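Long-range contacts in citrate synthase (PDB 6ABW), which probably catalyses the condensation of oxaloacetate with acetyl-CoA and water to citrate and free CoA in the tricarboxylic acid cycle: residues E86-V91 with S117-P122; T110-L115 with A137-V142; S167-S172 with E180-M185; A171-T176 with L335-Y340. All blocks are in the same frame, centred on the assembly; numbering follows the deposited sequence.

Contact 1: E86-V91 with S117-P122; sequences EVPQQV and SIYGMP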
loop_
_atom_site.group_PDB
_atom_site.type_symbol
_atom_site.label_atom_id
_atom_site.label_comp_id
_atom_site.label_asym_id
_atom_site.label_seq_id
_atom_site.Cartn_x
_atom_site.Cartn_y
_atom_site.Cartn_z
ATOM N N GLU A 86 23.653 -1.006 -1.361
ATOM C CA GLU A 86 23.696 -2.373 -0.870
ATOM C C GLU A 86 22.477 -2.633 0.018
ATOM O O GLU A 86 22.145 -1.849 0.932
ATOM C CB GLU A 86 25.045 -2.729 -0.102
ATOM C CG GLU A 86 25.529 -1.722 0.976
ATOM C CD GLU A 86 27.099 -1.641 1.222
ATOM O OE1 GLU A 86 27.689 -2.698 1.561
ATOM O OE2 GLU A 86 27.739 -0.513 1.137
ATOM N N VAL A 87 21.755 -3.705 -0.317
ATOM C CA VAL A 87 20.660 -4.215 0.534
ATOM C C VAL A 87 20.934 -5.656 0.938
ATOM O O VAL A 87 21.728 -6.296 0.315
ATOM C CB VAL A 87 19.307 -4.126 -0.206
ATOM C CG1 VAL A 87 19.048 -2.630 -0.509
ATOM C CG2 VAL A 87 19.259 -4.955 -1.486
ATOM N N PRO A 88 20.211 -6.177 1.927
ATOM C CA PRO A 88 20.532 -7.558 2.295
ATOM C C PRO A 88 20.172 -8.512 1.225
ATOM O O PRO A 88 19.215 -8.289 0.437
ATOM C CB PRO A 88 19.722 -7.793 3.557
ATOM C CG PRO A 88 19.409 -6.458 4.060
ATOM C CD PRO A 88 19.267 -5.572 2.865
ATOM N N GLN A 89 20.930 -9.595 1.190
ATOM C CA GLN A 89 20.726 -10.643 0.224
ATOM C C GLN A 89 19.291 -11.199 0.180
ATOM O O GLN A 89 18.818 -11.597 -0.903
ATOM C CB GLN A 89 21.762 -11.783 0.374
ATOM C CG GLN A 89 22.812 -11.648 -0.733
ATOM C CD GLN A 89 22.287 -12.070 -2.092
ATOM O OE1 GLN A 89 21.445 -12.989 -2.199
ATOM N NE2 GLN A 89 22.804 -11.435 -3.160
ATOM N N GLN A 90 18.613 -11.164 1.320
ATOM C CA GLN A 90 17.260 -11.658 1.423
ATOM C C GLN A 90 16.314 -10.849 0.523
ATOM O O GLN A 90 15.375 -11.417 -0.027
ATOM C CB GLN A 90 16.780 -11.630 2.862
ATOM C CG GLN A 90 17.467 -12.631 3.770
ATOM C CD GLN A 90 18.867 -12.263 4.226
ATOM O OE1 GLN A 90 19.317 -11.098 4.148
ATOM N NE2 GLN A 90 19.578 -13.266 4.687
ATOM N N VAL A 91 16.567 -9.535 0.361
ATOM C CA VAL A 91 15.721 -8.721 -0.518
ATOM C C VAL A 91 15.906 -9.175 -1.977
ATOM O O VAL A 91 14.928 -9.339 -2.735
ATOM C CB VAL A 91 16.036 -7.231 -0.385
ATOM C CG1 VAL A 91 15.161 -6.427 -1.312
ATOM C CG2 VAL A 91 15.741 -6.797 1.026
ATOM N N SER A 117 10.417 -3.702 6.240
ATOM C CA SER A 117 10.588 -4.547 7.393
ATOM C C SER A 117 12.007 -4.473 7.940
ATOM O O SER A 117 12.211 -4.577 9.144
ATOM C CB SER A 117 10.270 -5.994 6.982
ATOM O OG SER A 117 8.866 -6.129 6.736
ATOM N N ILE A 118 12.991 -4.299 7.061
ATOM C CA ILE A 118 14.403 -4.271 7.458
ATOM C C ILE A 118 14.852 -2.857 7.907
ATOM O O ILE A 118 15.557 -2.738 8.908
ATOM C CB ILE A 118 15.245 -4.814 6.283
ATOM C CG1 ILE A 118 14.914 -6.286 6.094
ATOM C CG2 ILE A 118 16.724 -4.555 6.486
ATOM C CD1 ILE A 118 15.366 -6.865 4.794
ATOM N N TYR A 119 14.493 -1.819 7.162
ATOM C CA TYR A 119 15.016 -0.486 7.297
ATOM C C TYR A 119 14.046 0.533 7.833
ATOM O O TYR A 119 14.468 1.673 8.113
ATOM C CB TYR A 119 15.523 -0.001 5.956
ATOM C CG TYR A 119 16.735 -0.674 5.401
ATOM C CD1 TYR A 119 17.957 -0.624 6.079
ATOM C CD2 TYR A 119 16.691 -1.251 4.180
ATOM C CE1 TYR A 119 19.069 -1.261 5.559
ATOM C CE2 TYR A 119 17.818 -1.832 3.627
ATOM C CZ TYR A 119 19.003 -1.814 4.322
ATOM O OH TYR A 119 20.114 -2.410 3.738
ATOM N N GLY A 120 12.766 0.211 7.870
ATOM C CA GLY A 120 11.743 1.212 8.231
ATOM C C GLY A 120 12.068 1.845 9.587
ATOM O O GLY A 120 12.358 1.104 10.564
ATOM N N MET A 121 12.032 3.173 9.662
ATOM C CA MET A 121 12.255 3.904 10.918
ATOM C C MET A 121 11.125 4.891 11.171
ATOM O O MET A 121 10.436 5.320 10.226
ATOM C CB MET A 121 13.576 4.698 10.828
ATOM C CG MET A 121 14.834 3.876 10.797
ATOM S SD MET A 121 15.061 3.094 12.407
ATOM C CE MET A 121 15.783 4.527 13.266
ATOM N N PRO A 122 10.963 5.349 12.424
ATOM C CA PRO A 122 9.869 6.267 12.678
ATOM C C PRO A 122 10.143 7.654 12.034
ATOM O O PRO A 122 11.273 8.044 11.783
ATOM C CB PRO A 122 9.829 6.405 14.234
ATOM C CG PRO A 122 10.622 5.262 14.749
ATOM C CD PRO A 122 11.584 4.833 13.667
#

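Contact 2: T110-L115 with A137-V142; sequences TAFSAL and ARASTV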
loop_
_atom_site.group_PDB
_atom_site.type_symbol
_atom_site.label_atom_id
_atom_site.label_comp_id
_atom_site.label_asym_id
_atom_site.label_seq_id
_atom_site.Cartn_x
_atom_site.Cartn_y
_atom_site.Cartn_z
ATOM N N THR A 110 6.968 -5.935 -3.666
ATOM C CA THR A 110 7.377 -6.968 -2.755
ATOM C C THR A 110 8.735 -6.627 -2.138
ATOM O O THR A 110 8.936 -6.699 -0.931
ATOM C CB THR A 110 7.384 -8.320 -3.453
ATOM O OG1 THR A 110 6.086 -8.574 -3.991
ATOM C CG2 THR A 110 7.716 -9.435 -2.477
ATOM N N ALA A 111 9.662 -6.204 -2.984
ATOM C CA ALA A 111 10.968 -5.765 -2.520
ATOM C C ALA A 111 10.924 -4.577 -1.586
ATOM O O ALA A 111 11.541 -4.582 -0.555
ATOM C CB ALA A 111 11.874 -5.527 -3.699
ATOM N N PHE A 112 10.055 -3.608 -1.850
ATOM C CA PHE A 112 9.906 -2.454 -0.959
ATOM C C PHE A 112 9.233 -2.841 0.349
ATOM O O PHE A 112 9.557 -2.230 1.367
ATOM C CB PHE A 112 9.194 -1.290 -1.657
ATOM C CG PHE A 112 10.144 -0.364 -2.280
ATOM C CD1 PHE A 112 10.686 -0.606 -3.504
ATOM C CD2 PHE A 112 10.634 0.719 -1.514
ATOM C CE1 PHE A 112 11.666 0.250 -4.023
ATOM C CE2 PHE A 112 11.631 1.560 -2.015
ATOM C CZ PHE A 112 12.167 1.303 -3.247
ATOM N N SER A 113 8.380 -3.895 0.343
ATOM C CA SER A 113 7.783 -4.345 1.632
ATOM C C SER A 113 8.880 -4.953 2.486
ATOM O O SER A 113 8.947 -4.681 3.691
ATOM C CB SER A 113 6.592 -5.358 1.567
ATOM O OG SER A 113 5.610 -4.909 0.648
ATOM N N ALA A 114 9.770 -5.717 1.858
ATOM C CA ALA A 114 10.906 -6.272 2.588
ATOM C C ALA A 114 11.864 -5.228 3.092
ATOM O O ALA A 114 12.322 -5.297 4.214
ATOM C CB ALA A 114 11.641 -7.308 1.729
ATOM N N LEU A 115 12.166 -4.228 2.289
ATOM C CA LEU A 115 12.955 -3.068 2.721
ATOM C C LEU A 115 12.287 -2.332 3.867
ATOM O O LEU A 115 12.942 -1.905 4.791
ATOM C CB LEU A 115 13.225 -2.137 1.549
ATOM C CG LEU A 115 14.104 -2.611 0.391
ATOM C CD1 LEU A 115 14.024 -1.582 -0.718
ATOM C CD2 LEU A 115 15.499 -2.802 0.895
ATOM N N ALA A 137 18.233 5.577 -3.567
ATOM C CA ALA A 137 19.281 4.630 -3.922
ATOM C C ALA A 137 18.889 3.200 -3.999
ATOM O O ALA A 137 19.253 2.440 -4.937
ATOM C CB ALA A 137 20.391 4.754 -2.880
ATOM N N ARG A 138 18.153 2.774 -3.004
ATOM C CA ARG A 138 17.699 1.399 -2.952
ATOM C C ARG A 138 16.645 1.070 -4.032
ATOM O O ARG A 138 16.572 -0.042 -4.486
ATOM C CB ARG A 138 17.223 1.075 -1.553
ATOM C CG ARG A 138 18.422 1.080 -0.592
ATOM C CD ARG A 138 18.041 1.130 0.844
ATOM N NE ARG A 138 19.278 1.134 1.617
ATOM C CZ ARG A 138 19.396 1.450 2.904
ATOM N NH1 ARG A 138 18.394 1.894 3.621
ATOM N NH2 ARG A 138 20.614 1.376 3.477
ATOM N N ALA A 139 15.900 2.090 -4.467
ATOM C CA ALA A 139 15.016 1.966 -5.640
ATOM C C ALA A 139 15.799 1.602 -6.869
ATOM O O ALA A 139 15.366 0.756 -7.646
ATOM C CB ALA A 139 14.166 3.208 -5.848
ATOM N N SER A 140 16.988 2.189 -7.010
ATOM C CA SER A 140 17.906 1.824 -8.101
ATOM C C SER A 140 18.293 0.345 -8.038
ATOM O O SER A 140 18.179 -0.404 -9.040
ATOM C CB SER A 140 19.156 2.750 -8.042
ATOM O OG SER A 140 20.044 2.395 -9.051
ATOM N N THR A 141 18.706 -0.102 -6.861
ATOM C CA THR A 141 19.056 -1.503 -6.681
ATOM C C THR A 141 17.924 -2.463 -6.996
ATOM O O THR A 141 18.099 -3.450 -7.691
ATOM C CB THR A 141 19.525 -1.688 -5.256
ATOM O OG1 THR A 141 20.641 -0.795 -5.011
ATOM C CG2 THR A 141 19.981 -3.136 -5.002
ATOM N N VAL A 142 16.737 -2.131 -6.492
ATOM C CA VAL A 142 15.532 -2.917 -6.756
ATOM C C VAL A 142 15.159 -2.976 -8.214
ATOM O O VAL A 142 14.978 -4.073 -8.748
ATOM C CB VAL A 142 14.362 -2.394 -5.911
ATOM C CG1 VAL A 142 13.043 -3.022 -6.345
ATOM C CG2 VAL A 142 14.687 -2.712 -4.435
#

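Contact 3: S167-S172 with E180-M185; sequences SFLKAS and EEVKAM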
loop_
_atom_site.group_PDB
_atom_site.type_symbol
_atom_site.label_atom_id
_atom_site.label_comp_id
_atom_site.label_asym_id
_atom_site.label_seq_id
_atom_site.Cartn_x
_atom_site.Cartn_y
_atom_site.Cartn_z
ATOM N N SER A 167 25.395 4.545 -12.656
ATOM C CA SER A 167 25.414 3.387 -11.728
ATOM C C SER A 167 24.231 2.456 -11.960
ATOM O O SER A 167 24.387 1.201 -11.985
ATOM C CB SER A 167 25.479 3.836 -10.278
ATOM O OG SER A 167 26.687 4.523 -9.993
ATOM N N PHE A 168 23.071 3.068 -12.231
ATOM C CA PHE A 168 21.832 2.320 -12.492
ATOM C C PHE A 168 21.922 1.546 -13.828
ATOM O O PHE A 168 21.650 0.324 -13.933
ATOM C CB PHE A 168 20.605 3.278 -12.419
ATOM C CG PHE A 168 19.355 2.605 -12.884
ATOM C CD1 PHE A 168 18.855 1.517 -12.165
ATOM C CD2 PHE A 168 18.704 2.975 -14.102
ATOM C CE1 PHE A 168 17.723 0.838 -12.577
ATOM C CE2 PHE A 168 17.574 2.289 -14.518
ATOM C CZ PHE A 168 17.062 1.235 -13.741
ATOM N N LEU A 169 22.412 2.214 -14.885
ATOM C CA LEU A 169 22.576 1.562 -16.172
ATOM C C LEU A 169 23.642 0.459 -16.167
ATOM O O LEU A 169 23.437 -0.580 -16.766
ATOM C CB LEU A 169 22.879 2.560 -17.257
ATOM C CG LEU A 169 21.806 3.586 -17.631
ATOM C CD1 LEU A 169 22.400 4.617 -18.578
ATOM C CD2 LEU A 169 20.595 2.923 -18.241
ATOM N N LYS A 170 24.747 0.679 -15.473
ATOM C CA LYS A 170 25.749 -0.356 -15.345
ATOM C C LYS A 170 25.283 -1.557 -14.572
ATOM O O LYS A 170 25.577 -2.677 -14.969
ATOM C CB LYS A 170 27.000 0.209 -14.695
ATOM C CG LYS A 170 27.766 1.113 -15.599
ATOM C CD LYS A 170 29.127 1.437 -14.927
ATOM C CE LYS A 170 30.072 0.215 -14.961
ATOM N NZ LYS A 170 31.236 0.389 -14.052
ATOM N N ALA A 171 24.523 -1.360 -13.493
ATOM C CA ALA A 171 23.973 -2.500 -12.743
ATOM C C ALA A 171 22.954 -3.234 -13.597
ATOM O O ALA A 171 22.963 -4.486 -13.709
ATOM C CB ALA A 171 23.335 -2.035 -11.427
ATOM N N SER A 172 22.089 -2.476 -14.273
ATOM C CA SER A 172 21.082 -3.086 -15.145
ATOM C C SER A 172 21.622 -4.007 -16.262
ATOM O O SER A 172 21.077 -5.100 -16.529
ATOM C CB SER A 172 20.190 -2.001 -15.776
ATOM O OG SER A 172 19.412 -1.352 -14.772
ATOM N N GLU A 180 25.981 9.603 -23.872
ATOM C CA GLU A 180 24.662 10.004 -24.389
ATOM C C GLU A 180 23.541 9.161 -23.684
ATOM O O GLU A 180 22.498 9.726 -23.325
ATOM C CB GLU A 180 24.609 9.837 -25.880
ATOM C CG GLU A 180 25.507 10.840 -26.641
ATOM C CD GLU A 180 27.017 10.464 -26.699
ATOM O OE1 GLU A 180 27.454 9.294 -26.369
ATOM O OE2 GLU A 180 27.793 11.376 -27.090
ATOM N N GLU A 181 23.846 7.907 -23.439
ATOM C CA GLU A 181 22.931 7.000 -22.733
ATOM C C GLU A 181 22.754 7.457 -21.287
ATOM O O GLU A 181 21.618 7.500 -20.774
ATOM C CB GLU A 181 23.364 5.560 -22.808
ATOM C CG GLU A 181 23.255 4.900 -24.152
ATOM C CD GLU A 181 23.878 3.474 -24.143
ATOM O OE1 GLU A 181 25.009 3.228 -23.694
ATOM O OE2 GLU A 181 23.180 2.538 -24.492
ATOM N N VAL A 182 23.841 7.832 -20.616
ATOM C CA VAL A 182 23.771 8.332 -19.315
ATOM C C VAL A 182 22.923 9.579 -19.242
ATOM O O VAL A 182 22.090 9.709 -18.342
ATOM C CB VAL A 182 25.155 8.614 -18.674
ATOM C CG1 VAL A 182 25.015 9.286 -17.349
ATOM C CG2 VAL A 182 25.895 7.293 -18.590
ATOM N N LYS A 183 23.149 10.499 -20.159
ATOM C CA LYS A 183 22.466 11.758 -20.086
ATOM C C LYS A 183 20.916 11.515 -20.301
ATOM O O LYS A 183 20.042 12.224 -19.699
ATOM C CB LYS A 183 23.049 12.712 -21.117
ATOM C CG LYS A 183 22.296 14.032 -21.201
ATOM C CD LYS A 183 22.430 14.950 -19.988
ATOM C CE LYS A 183 21.749 16.327 -20.156
ATOM N NZ LYS A 183 21.818 17.059 -18.868
ATOM N N ALA A 184 20.581 10.612 -21.173
ATOM C CA ALA A 184 19.137 10.315 -21.484
ATOM C C ALA A 184 18.464 9.740 -20.236
ATOM O O ALA A 184 17.338 10.037 -19.925
ATOM C CB ALA A 184 19.020 9.347 -22.656
ATOM N N MET A 185 19.157 8.868 -19.567
ATOM C CA MET A 185 18.599 8.212 -18.323
ATOM C C MET A 185 18.466 9.243 -17.234
ATOM O O MET A 185 17.452 9.315 -16.521
ATOM C CB MET A 185 19.484 7.041 -17.942
ATOM C CG MET A 185 18.954 6.285 -16.700
ATOM S SD MET A 185 17.496 5.318 -17.151
ATOM C CE MET A 185 16.379 5.697 -15.814
#

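Contact 4: A171-T176 with L335-Y340; sequences ASFSRT and LGFPVY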
loop_
_atom_site.group_PDB
_atom_site.type_symbol
_atom_site.label_atom_id
_atom_site.label_comp_id
_atom_site.label_asym_id
_atom_site.label_seq_id
_atom_site.Cartn_x
_atom_site.Cartn_y
_atom_site.Cartn_z
ATOM N N ALA A 171 24.523 -1.360 -13.493
ATOM C CA ALA A 171 23.973 -2.500 -12.743
ATOM C C ALA A 171 22.954 -3.234 -13.597
ATOM O O ALA A 171 22.963 -4.486 -13.709
ATOM C CB ALA A 171 23.335 -2.035 -11.427
ATOM N N SER A 172 22.089 -2.476 -14.273
ATOM C CA SER A 172 21.082 -3.086 -15.145
ATOM C C SER A 172 21.622 -4.007 -16.262
ATOM O O SER A 172 21.077 -5.100 -16.529
ATOM C CB SER A 172 20.190 -2.001 -15.776
ATOM O OG SER A 172 19.412 -1.352 -14.772
ATOM N N PHE A 173 22.691 -3.528 -16.934
ATOM C CA PHE A 173 23.079 -4.163 -18.164
ATOM C C PHE A 173 24.482 -4.809 -18.195
ATOM O O PHE A 173 24.815 -5.490 -19.213
ATOM C CB PHE A 173 22.992 -3.070 -19.253
ATOM C CG PHE A 173 21.584 -2.561 -19.486
ATOM C CD1 PHE A 173 20.591 -3.443 -19.856
ATOM C CD2 PHE A 173 21.317 -1.218 -19.435
ATOM C CE1 PHE A 173 19.290 -2.985 -20.103
ATOM C CE2 PHE A 173 19.997 -0.740 -19.647
ATOM C CZ PHE A 173 19.011 -1.622 -19.963
ATOM N N SER A 174 25.268 -4.604 -17.164
ATOM C CA SER A 174 26.681 -5.147 -17.115
ATOM C C SER A 174 27.521 -4.715 -18.342
ATOM O O SER A 174 28.164 -5.533 -18.979
ATOM C CB SER A 174 26.679 -6.670 -17.093
ATOM O OG SER A 174 25.880 -7.215 -16.051
ATOM N N ARG A 175 27.429 -3.465 -18.725
ATOM C CA ARG A 175 28.313 -2.905 -19.717
ATOM C C ARG A 175 28.352 -1.429 -19.342
ATOM O O ARG A 175 27.509 -0.956 -18.583
ATOM C CB ARG A 175 27.785 -3.144 -21.133
ATOM C CG ARG A 175 26.583 -2.297 -21.429
ATOM C CD ARG A 175 25.876 -2.636 -22.730
ATOM N NE ARG A 175 24.590 -1.928 -22.719
ATOM C CZ ARG A 175 24.419 -0.608 -22.915
ATOM N NH1 ARG A 175 25.439 0.212 -23.231
ATOM N NH2 ARG A 175 23.189 -0.109 -22.833
ATOM N N THR A 176 29.342 -0.697 -19.821
ATOM C CA THR A 176 29.488 0.715 -19.455
ATOM C C THR A 176 28.685 1.483 -20.473
ATOM O O THR A 176 28.902 1.364 -21.663
ATOM C CB THR A 176 30.957 1.195 -19.455
ATOM O OG1 THR A 176 31.665 0.421 -18.506
ATOM C CG2 THR A 176 31.086 2.651 -19.046
ATOM N N LEU A 335 17.716 2.617 -24.597
ATOM C CA LEU A 335 18.654 2.312 -23.536
ATOM C C LEU A 335 18.880 0.825 -23.328
ATOM O O LEU A 335 19.873 0.488 -22.674
ATOM C CB LEU A 335 18.250 2.951 -22.225
ATOM C CG LEU A 335 18.337 4.471 -22.222
ATOM C CD1 LEU A 335 17.643 5.017 -21.031
ATOM C CD2 LEU A 335 19.813 4.985 -22.278
ATOM N N GLY A 336 17.979 -0.044 -23.801
ATOM C CA GLY A 336 18.052 -1.513 -23.611
ATOM C C GLY A 336 16.998 -2.099 -22.717
ATOM O O GLY A 336 17.034 -3.284 -22.428
ATOM N N PHE A 337 16.027 -1.272 -22.282
ATOM C CA PHE A 337 15.025 -1.807 -21.384
ATOM C C PHE A 337 13.902 -2.431 -22.175
ATOM O O PHE A 337 13.387 -1.824 -23.095
ATOM C CB PHE A 337 14.473 -0.753 -20.425
ATOM C CG PHE A 337 15.476 -0.261 -19.408
ATOM C CD1 PHE A 337 15.734 -1.009 -18.239
ATOM C CD2 PHE A 337 16.106 0.927 -19.548
ATOM C CE1 PHE A 337 16.655 -0.589 -17.330
ATOM C CE2 PHE A 337 17.004 1.387 -18.594
ATOM C CZ PHE A 337 17.323 0.613 -17.501
ATOM N N PRO A 338 13.470 -3.636 -21.771
ATOM C CA PRO A 338 12.269 -4.142 -22.406
ATOM C C PRO A 338 11.010 -3.327 -22.023
ATOM O O PRO A 338 10.954 -2.752 -20.926
ATOM C CB PRO A 338 12.195 -5.590 -21.936
ATOM C CG PRO A 338 13.405 -5.835 -21.121
ATOM C CD PRO A 338 14.127 -4.588 -20.850
ATOM N N VAL A 339 9.972 -3.483 -22.820
ATOM C CA VAL A 339 8.711 -2.792 -22.607
ATOM C C VAL A 339 8.140 -3.100 -21.182
ATOM O O VAL A 339 7.570 -2.248 -20.517
ATOM C CB VAL A 339 7.681 -3.143 -23.678
ATOM C CG1 VAL A 339 6.323 -2.484 -23.387
ATOM C CG2 VAL A 339 8.201 -2.652 -25.046
ATOM N N TYR A 340 8.331 -4.305 -20.696
ATOM C CA TYR A 340 7.768 -4.681 -19.404
ATOM C C TYR A 340 8.330 -3.871 -18.228
ATOM O O TYR A 340 7.807 -3.974 -17.112
ATOM C CB TYR A 340 7.839 -6.209 -19.099
ATOM C CG TYR A 340 9.213 -6.830 -19.030
ATOM C CD1 TYR A 340 10.085 -6.530 -17.999
ATOM C CD2 TYR A 340 9.629 -7.782 -19.989
ATOM C CE1 TYR A 340 11.332 -7.118 -17.902
ATOM C CE2 TYR A 340 10.894 -8.350 -19.912
ATOM C CZ TYR A 340 11.722 -8.041 -18.870
ATOM O OH TYR A 340 12.981 -8.590 -18.774
#

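Contact 1: E86-V91 with S117-P122
Pro-88 and Tyr-119 reach toward each other tip to tip, the proline CD lying 3.4 Å from the phenol OH and 4.0 Å from ring atom CZ. The backbone also comes near this hydroxyl, Glu-86 O lying 3.5 Å from Tyr-119 OH. Val-87 approaches the edge of the ring near its plane with CG1, a looser contact at 4.4 Å from CE2. Ile-118 continues the apolar surface. Its CG2 faces Pro-88 CG at 4.1 Å, the two side chains overlapping flank to flank and pointing opposite ways, and its CD1 meets Val-91 CG2 at 3.8 Å.

Within its own segment Ile-118 CG2, anti to the backbone N, covers one face of the Tyr-119 ring, 3.9 Å above the plane and over the centre. Pro-88 is the N-cap residue of helix 89-97, and the 2.9 Å bond from Val-91 N to Pro-88 O closes the first turn, tying together the two residues that meet Ile-118.

Farther out, Arg-138 forms a cation-pi contact with Tyr-119. Ile-118 packs on Pro-99 of the second subunit, and Gln-90 on Ser-97 of that subunit.

The contact thus joins the start of helix 89-97 to the last turn of helix 104-119 near the dimer interface. No hydrogen bond links the two segments: cohesion here comes from apolar fit round an aromatic ring, and the ring's pi cloud would probably be polarised by the nearby guanidinium.

Contact 2: T110-L115 with A137-V142
Val-142 N donates to Arg-138 O at 2.9 Å, and Leu-115 N to Ala-111 O at the same length; these two helical turns present the residues that meet across the interface. Val-142 enters as a fork. Its CG1, anti to the backbone N (chi1 170°), touches Ala-111 CB at 3.8 Å, while CG2 lies 3.9 Å from Leu-115 CD1. The Leu-115 and Val-142 side chains run alongside in opposite senses, and the same CD1 reaches Arg-138 CB at 4.2 Å.

Phe-112 meets Ala-139 with its rim: CZ is 3.8 Å from both CA and CB, with CA in the plane of the ring. One face of the phenylalanine is covered from within its own helix by Leu-115 CD1, 4.0 Å above the ring centre. Small alanines thus lie opposite larger groups on each side, Ala-111 against the valine fork and Ala-139 against the ring tip.

Only the base of Arg-138 belongs to this apolar seam; its NE bonds to Ala-84 O and its NH1 to Tyr-215 OH.

The local axes come within 10.8 Å at 136° between their N-to-C directions. Helix 214-225 packs on Phe-112 and Leu-115, helix 89-97 adds Val-91 and Ile-95, and on helix 104-119 Ser-113 OG bonds to Ser-113 OG of the second subunit.

Contact 3: S167-S172 with E180-M185
Leu-169 is the bump that fills the hollow between Glu-181, Val-182 and Met-185. Its CD1 lies 3.7 Å from Glu-181 O and also rests near Val-182 CA. The same methyl meets Met-185 CB at 3.8 Å, while CD2 rests against Met-185 CG. Replacing Leu-169 by alanine removes this branched tip and would probably open a gap over that turn, leaving Met-185 freer to shift.

Met-185 CG, anti to the backbone N (chi1 -178°), is set beside Leu-169; bends at chi2 and chi3 then carry the chain to Phe-168, whose side chain it crosses at about a right angle. SD stands at the ring edge, 5.2 Å from the centroid, a Met-aromatic contact, and Met-185 CE touches Phe-168 CE2 at 3.8 Å. One face of the same ring carries Ser-172 OG, offset toward the rim; this hydroxyl donates to Phe-168 O from above the carbonyl plane at 2.9 Å.

Helices 164-173 and 179-191 follow each other in the chain, and the local axes of 167-172 and 180-185 make 112° between their N-to-C directions. Helix 128-151 packs on Phe-168 and Ser-172, and helix 278-292 on Ala-184.

Contact 4: A171-T176 with L335-Y340
Phe-173 and Phe-337 both hold CG anti to the carbonyl carbon (chi1 -65° and -68°), and the two side chains cross at about a right angle. The edge of Phe-173 is directed at the face of Phe-337: CZ stands 3.5 Å above the plane, over the ring centre. This edge-to-face pair has its centroids 4.7 Å apart and its planes at 54°.

The tip of Phe-173 also wedges against the opposing backbone, with Phe-173 CE2 3.3 Å from Leu-335 O and Phe-173 CE1 3.3 Å from Gly-336 O. Gly-336 closes helix 325-335 in a Schellman motif with positive phi; a side chain there would run into Phe-173 CZ as well as its own backbone. At the edge of the Phe-337 ring, near its plane, lies Ser-172 OG, 3.8 Å from CE1. An alanine in place of Phe-337 would probably leave the edge of Phe-173 without its aromatic face and open a gap beside Ser-172.

Arg-175, extended from CG to NE, brings its guanidinium edge to Leu-335 O, with NH2 3.4 Å from that oxygen. Its NH1 forms a salt bridge with Glu-181.

The contact joins the end of helix 164-173 to the loop between helices 325-335 and 342-365. Leu-335 and Phe-337 reach further partners in Met-185 of helix 179-191 and Leu-169 respectively, while helix 128-151 packs on Ser-172, Pro-338 and Tyr-340.

Overall arrangement
The four contacts form two pairs joined through helix 128-151. Contacts 1 and 2, centres about 8 Å apart, share helix 104-119 and both touch the second subunit; Leu-115 CD2 meets Val-87 CG1 at 3.8 Å. Contacts 3 and 4, also about 8 Å apart, share the end of helix 164-173, and Phe-168 CE2 lies 3.4 Å from Phe-337 CZ. Between the pairs Ser-140 OG meets Phe-168 CD1 at 3.4 Å, linking contacts 2 and 3, whose centres are about 18 Å apart. All lie away from the acetyl-CoA pocket, yet helix 325-335, which ends in contact 4, begins at the predicted active-site residue Asp-325.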